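Local coordinates for protein putative branched-chain amino acid ABC transporter (Rhodospirillum rubrum ATCC 11170, PDB 3HUT) that probably acts as the extracellular ligand-binding receptor of an ABC transporter, capturing branched-chain or related amino acids for uptake, at residues A158-F163 against G168-N173; D137-V142 against P222-S227. All coordinates share one frame; numbering follows the deposited sequence.

Contact 1: A158-F163 against G168-N173; sequences AFRKAF and GAVVVN
The Phe-163 ring meets the backbone of the incoming strand with its edge: the carbonyl oxygen of Ala-169 lies in the ring plane, 3.5 Å from CE2, while Gly-168 CA and Val-170 CG2 approach obliquely. The second flat group, the guanidinium of Arg-160, carries Asn-173 ND2 over one face, displaced toward the rim, with the amide turned 72° from it. These contacts join the helix to the second strand of a beta-alpha-beta unit, strand 141-147, helix 150-165 and strand 169-176, in one lobe of the periplasmic-binding-protein fold. The N-to-C directions of the helix and strand segments are 128° apart, their axes 8.5 Å from each other at the closest. CG of Phe-163 stands anti to the backbone N (chi1 -163°), which carries the ring alongside Gly-168, CD2 nearest its C and CA, and against Val-142 and Ile-135. A side chain on Gly-168 would run into CE2 of that ring. On the outer side, Arg-160 lays its CG 4.0 Å from Val-170 CG2, then bends at chi3 and crosses Asn-173 at about a right angle. Its NH1 gives Asn-173 OD1 only a weak, strongly bent bond; the firmer polar partner is Gln-157 OE1, held by NH2. Where the turn closes, Gly-168 N donates to Phe-163 O at 2.9 Å.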
loop_
_atom_site.group_PDB
_atom_site.type_symbol
_atom_site.label_atom_id
_atom_site.label_comp_id
_atom_site.label_asym_id
_atom_site.label_seq_id
_atom_site.Cartn_x
_atom_site.Cartn_y
_atom_site.Cartn_z
ATOM N N ALA A 158 -2.435 -2.048 16.629
ATOM C CA ALA A 158 -3.719 -1.586 16.109
ATOM C C ALA A 158 -4.708 -2.751 16.038
ATOM O O ALA A 158 -5.905 -2.583 16.303
ATOM C CB ALA A 158 -3.531 -0.962 14.734
ATOM N N PHE A 159 -4.202 -3.934 15.684
ATOM C CA PHE A 159 -5.046 -5.123 15.606
ATOM C C PHE A 159 -5.559 -5.487 16.996
ATOM O O PHE A 159 -6.756 -5.677 17.191
ATOM C CB PHE A 159 -4.273 -6.321 15.047
ATOM C CG PHE A 159 -5.023 -7.630 15.160
ATOM C CD1 PHE A 159 -5.932 -8.016 14.178
ATOM C CD2 PHE A 159 -4.861 -8.447 16.280
ATOM C CE1 PHE A 159 -6.671 -9.189 14.305
ATOM C CE2 PHE A 159 -5.597 -9.627 16.422
ATOM C CZ PHE A 159 -6.506 -9.998 15.432
ATOM N N ARG A 160 -4.647 -5.601 17.957
ATOM C CA ARG A 160 -5.044 -5.957 19.316
ATOM C C ARG A 160 -6.073 -4.972 19.871
ATOM O O ARG A 160 -7.102 -5.376 20.418
ATOM C CB ARG A 160 -3.819 -6.021 20.237
ATOM C CG ARG A 160 -2.855 -7.172 19.924
ATOM C CD ARG A 160 -1.810 -7.332 21.025
ATOM N NE ARG A 160 -1.001 -6.127 21.154
ATOM C CZ ARG A 160 0.182 -5.954 20.578
ATOM N NH1 ARG A 160 0.711 -6.920 19.837
ATOM N NH2 ARG A 160 0.823 -4.801 20.723
ATOM N N LYS A 161 -5.808 -3.680 19.709
ATOM C CA LYS A 161 -6.723 -2.660 20.206
ATOM C C LYS A 161 -8.110 -2.799 19.579
ATOM O O LYS A 161 -9.122 -2.729 20.274
ATOM C CB LYS A 161 -6.162 -1.265 19.919
ATOM C CG LYS A 161 -6.934 -0.143 20.589
ATOM C CD LYS A 161 -6.286 1.209 20.332
ATOM C CE LYS A 161 -7.038 2.319 21.051
ATOM N NZ LYS A 161 -6.408 3.651 20.837
ATOM N N ALA A 162 -8.153 -2.999 18.265
ATOM C CA ALA A 162 -9.425 -3.139 17.555
ATOM C C ALA A 162 -10.181 -4.396 17.973
ATOM O O ALA A 162 -11.409 -4.383 18.104
ATOM C CB ALA A 162 -9.183 -3.160 16.050
ATOM N N PHE A 163 -9.447 -5.484 18.172
ATOM C CA PHE A 163 -10.058 -6.749 18.560
ATOM C C PHE A 163 -10.698 -6.635 19.947
ATOM O O PHE A 163 -11.850 -7.024 20.142
ATOM C CB PHE A 163 -8.994 -7.853 18.551
ATOM C CG PHE A 163 -9.554 -9.247 18.536
ATOM C CD1 PHE A 163 -10.255 -9.722 17.429
ATOM C CD2 PHE A 163 -9.346 -10.102 19.614
ATOM C CE1 PHE A 163 -10.741 -11.032 17.398
ATOM C CE2 PHE A 163 -9.828 -11.413 19.593
ATOM C CZ PHE A 163 -10.525 -11.876 18.480
ATOM N N GLY A 168 -13.163 -8.959 21.880
ATOM C CA GLY A 168 -12.309 -10.127 21.765
ATOM C C GLY A 168 -11.160 -10.081 22.748
ATOM O O GLY A 168 -10.828 -9.023 23.283
ATOM N N ALA A 169 -10.549 -11.233 22.994
ATOM C CA ALA A 169 -9.426 -11.303 23.915
ATOM C C ALA A 169 -8.183 -11.842 23.218
ATOM O O ALA A 169 -8.262 -12.743 22.384
ATOM C CB ALA A 169 -9.777 -12.188 25.112
ATOM N N VAL A 170 -7.038 -11.266 23.564
ATOM C CA VAL A 170 -5.757 -11.692 23.019
ATOM C C VAL A 170 -5.110 -12.505 24.136
ATOM O O VAL A 170 -4.447 -11.950 25.012
ATOM C CB VAL A 170 -4.859 -10.485 22.681
ATOM C CG1 VAL A 170 -3.547 -10.972 22.082
ATOM C CG2 VAL A 170 -5.579 -9.557 21.713
ATOM N N VAL A 171 -5.317 -13.816 24.104
ATOM C CA VAL A 171 -4.794 -14.706 25.136
ATOM C C VAL A 171 -3.313 -15.057 24.999
ATOM O O VAL A 171 -2.702 -15.578 25.932
ATOM C CB VAL A 171 -5.628 -15.997 25.195
ATOM C CG1 VAL A 171 -7.065 -15.654 25.534
ATOM C CG2 VAL A 171 -5.558 -16.728 23.861
ATOM N N VAL A 172 -2.748 -14.775 23.830
ATOM C CA VAL A 172 -1.334 -15.017 23.565
ATOM C C VAL A 172 -0.838 -13.863 22.710
ATOM O O VAL A 172 -1.455 -13.518 21.702
ATOM C CB VAL A 172 -1.095 -16.350 22.808
ATOM C CG1 VAL A 172 0.270 -16.336 22.129
ATOM C CG2 VAL A 172 -1.155 -17.515 23.779
ATOM N N ASN A 173 0.265 -13.253 23.131
ATOM C CA ASN A 173 0.851 -12.142 22.399
ATOM C C ASN A 173 2.366 -12.297 22.415
ATOM O O ASN A 173 3.014 -12.076 23.441
ATOM C CB ASN A 173 0.454 -10.807 23.036
ATOM C CG ASN A 173 0.881 -9.617 22.200
ATOM O OD1 ASN A 173 0.525 -9.513 21.024
ATOM N ND2 ASN A 173 1.648 -8.714 22.799
#

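Contact 2: D137-V142 against P222-S227; sequences DGFTSV and PVYGSS
Tyr-224 and Asp-137 meet through a short hydrogen bond, the phenol OH donating to OD2 at 2.5 Å. With CG anti to its carbonyl carbon (chi1 -73°), the Tyr-224 ring reaches across until its hydroxyl meets the carboxylate. OD2 lies at the edge of the tyrosine ring, near its plane, and accepts through its anti lone pair, with the carboxylate turned 54° from the ring. Arg-246 NH1 also bonds the phenol oxygen and forms a long, weak ion pair with OD2, so its positive charge would be expected to stabilise the carboxylate. The close packing is beside this bond: Phe-139 and Tyr-224 come from opposite directions, their planes 79° apart, and CE2 of Phe-139 lies 3.6 Å from CE2 of Tyr-224. The phenol oxygen sits in the plane of the Phe-139 ring, at its edge. The two segments lead into strands 141-147 and 223-225 of the parallel part of the sheet in this lobe of the periplasmic-binding-protein fold, where strand 197-201 separates them; Phe-139 and Pro-222 both touch Ala-197 of that middle strand. Asp-137 follows helix 126-136, and Gly-138, at positive phi, is the C-prime residue of the Schellman motif that ends it. A phenylalanine in place of Tyr-224 would probably leave Asp-137 OD2 without its hydroxyl donor and Arg-246 without one acceptor. Tyr-224 is buried, but Asp-137, Phe-139 and Pro-222 are partly exposed, and there Pro-222 sets its CG against Phe-139 CZ (3.7 Å) and CE1, obliquely to the ring.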
loop_
_atom_site.group_PDB
_atom_site.type_symbol
_atom_site.label_atom_id
_atom_site.label_comp_id
_atom_site.label_asym_id
_atom_site.label_seq_id
_atom_site.Cartn_x
_atom_site.Cartn_y
_atom_site.Cartn_z
ATOM N N ASP A 137 -16.002 -13.210 11.657
ATOM C CA ASP A 137 -15.982 -14.647 11.401
ATOM C C ASP A 137 -16.270 -15.462 12.656
ATOM O O ASP A 137 -16.164 -16.691 12.641
ATOM C CB ASP A 137 -14.641 -15.070 10.789
ATOM C CG ASP A 137 -14.547 -14.726 9.315
ATOM O OD1 ASP A 137 -15.544 -14.206 8.773
ATOM O OD2 ASP A 137 -13.488 -14.974 8.695
ATOM N N GLY A 138 -16.609 -14.774 13.746
ATOM C CA GLY A 138 -16.962 -15.465 14.975
ATOM C C GLY A 138 -15.923 -15.689 16.056
ATOM O O GLY A 138 -16.229 -16.297 17.081
ATOM N N PHE A 139 -14.706 -15.201 15.852
ATOM C CA PHE A 139 -13.650 -15.389 16.838
ATOM C C PHE A 139 -13.736 -14.404 17.992
ATOM O O PHE A 139 -14.068 -13.231 17.800
ATOM C CB PHE A 139 -12.287 -15.285 16.155
ATOM C CG PHE A 139 -12.049 -16.368 15.146
ATOM C CD1 PHE A 139 -11.826 -17.679 15.560
ATOM C CD2 PHE A 139 -12.106 -16.093 13.783
ATOM C CE1 PHE A 139 -11.666 -18.704 14.628
ATOM C CE2 PHE A 139 -11.949 -17.109 12.841
ATOM C CZ PHE A 139 -11.728 -18.419 13.264
ATOM N N THR A 140 -13.438 -14.895 19.191
ATOM C CA THR A 140 -13.469 -14.069 20.390
ATOM C C THR A 140 -12.167 -14.158 21.177
ATOM O O THR A 140 -11.957 -13.396 22.116
ATOM C CB THR A 140 -14.638 -14.464 21.308
ATOM O OG1 THR A 140 -14.593 -15.872 21.561
ATOM C CG2 THR A 140 -15.957 -14.115 20.655
ATOM N N SER A 141 -11.300 -15.097 20.799
ATOM C CA SER A 141 -10.004 -15.246 21.463
ATOM C C SER A 141 -8.978 -15.598 20.396
ATOM O O SER A 141 -9.180 -16.520 19.606
ATOM C CB SER A 141 -10.037 -16.352 22.519
ATOM O OG SER A 141 -9.970 -17.628 21.911
ATOM N N VAL A 142 -7.871 -14.867 20.372
ATOM C CA VAL A 142 -6.851 -15.115 19.368
ATOM C C VAL A 142 -5.437 -15.007 19.926
ATOM O O VAL A 142 -5.208 -14.453 21.006
ATOM C CB VAL A 142 -6.999 -14.106 18.200
ATOM C CG1 VAL A 142 -6.686 -12.699 18.699
ATOM C CG2 VAL A 142 -6.092 -14.490 17.033
ATOM N N PRO A 222 -7.099 -22.135 12.666
ATOM C CA PRO A 222 -7.091 -21.309 11.456
ATOM C C PRO A 222 -6.108 -20.153 11.644
ATOM O O PRO A 222 -5.869 -19.704 12.768
ATOM C CB PRO A 222 -8.546 -20.845 11.343
ATOM C CG PRO A 222 -9.001 -20.798 12.768
ATOM C CD PRO A 222 -8.403 -22.062 13.354
ATOM N N VAL A 223 -5.545 -19.671 10.542
ATOM C CA VAL A 223 -4.574 -18.587 10.597
ATOM C C VAL A 223 -4.922 -17.432 9.671
ATOM O O VAL A 223 -5.288 -17.639 8.514
ATOM C CB VAL A 223 -3.168 -19.098 10.219
ATOM C CG1 VAL A 223 -2.176 -17.925 10.160
ATOM C CG2 VAL A 223 -2.708 -20.139 11.230
ATOM N N TYR A 224 -4.815 -16.215 10.200
ATOM C CA TYR A 224 -5.064 -14.992 9.438
ATOM C C TYR A 224 -3.750 -14.232 9.523
ATOM O O TYR A 224 -2.998 -14.406 10.483
ATOM C CB TYR A 224 -6.169 -14.154 10.083
ATOM C CG TYR A 224 -7.566 -14.713 9.935
ATOM C CD1 TYR A 224 -8.510 -14.075 9.129
ATOM C CD2 TYR A 224 -7.952 -15.866 10.617
ATOM C CE1 TYR A 224 -9.810 -14.568 9.011
ATOM C CE2 TYR A 224 -9.249 -16.366 10.506
ATOM C CZ TYR A 224 -10.173 -15.711 9.701
ATOM O OH TYR A 224 -11.461 -16.190 9.599
ATOM N N GLY A 225 -3.458 -13.394 8.539
ATOM C CA GLY A 225 -2.204 -12.675 8.607
ATOM C C GLY A 225 -2.112 -11.401 7.797
ATOM O O GLY A 225 -3.011 -11.051 7.033
ATOM N N SER A 226 -0.990 -10.719 7.982
ATOM C CA SER A 226 -0.685 -9.469 7.315
ATOM C C SER A 226 -0.566 -9.615 5.802
ATOM O O SER A 226 -0.311 -10.708 5.281
ATOM C CB SER A 226 0.637 -8.922 7.867
ATOM O OG SER A 226 1.141 -7.865 7.064
ATOM N N SER A 227 -0.745 -8.497 5.105
ATOM C CA SER A 227 -0.605 -8.457 3.654
ATOM C C SER A 227 0.853 -8.764 3.305
ATOM O O SER A 227 1.182 -9.048 2.152
ATOM C CB SER A 227 -0.968 -7.060 3.132
ATOM O OG SER A 227 -0.233 -6.060 3.823
#

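How the contacts relate
Both contacts are partly buried and belong to the same lobe, their centres about 10 Å apart. Contact 1 ties a helix to the strand that follows it after a short turn; contact 2 joins parts 80 residues apart, across an intervening strand. They meet along neighbouring strands: Ala-169 N and O probably hydrogen-bond Thr-140 O and Val-142 N, and Val-142 CG1 packs on Phe-163 CE2. Each has a buried aromatic ring, but the polar chemistry differs. In contact 1 the polar pair lies on the partly exposed outer side, beside apolar packing, whereas in contact 2 a buried tyrosine reaches a carboxylate at the helix end.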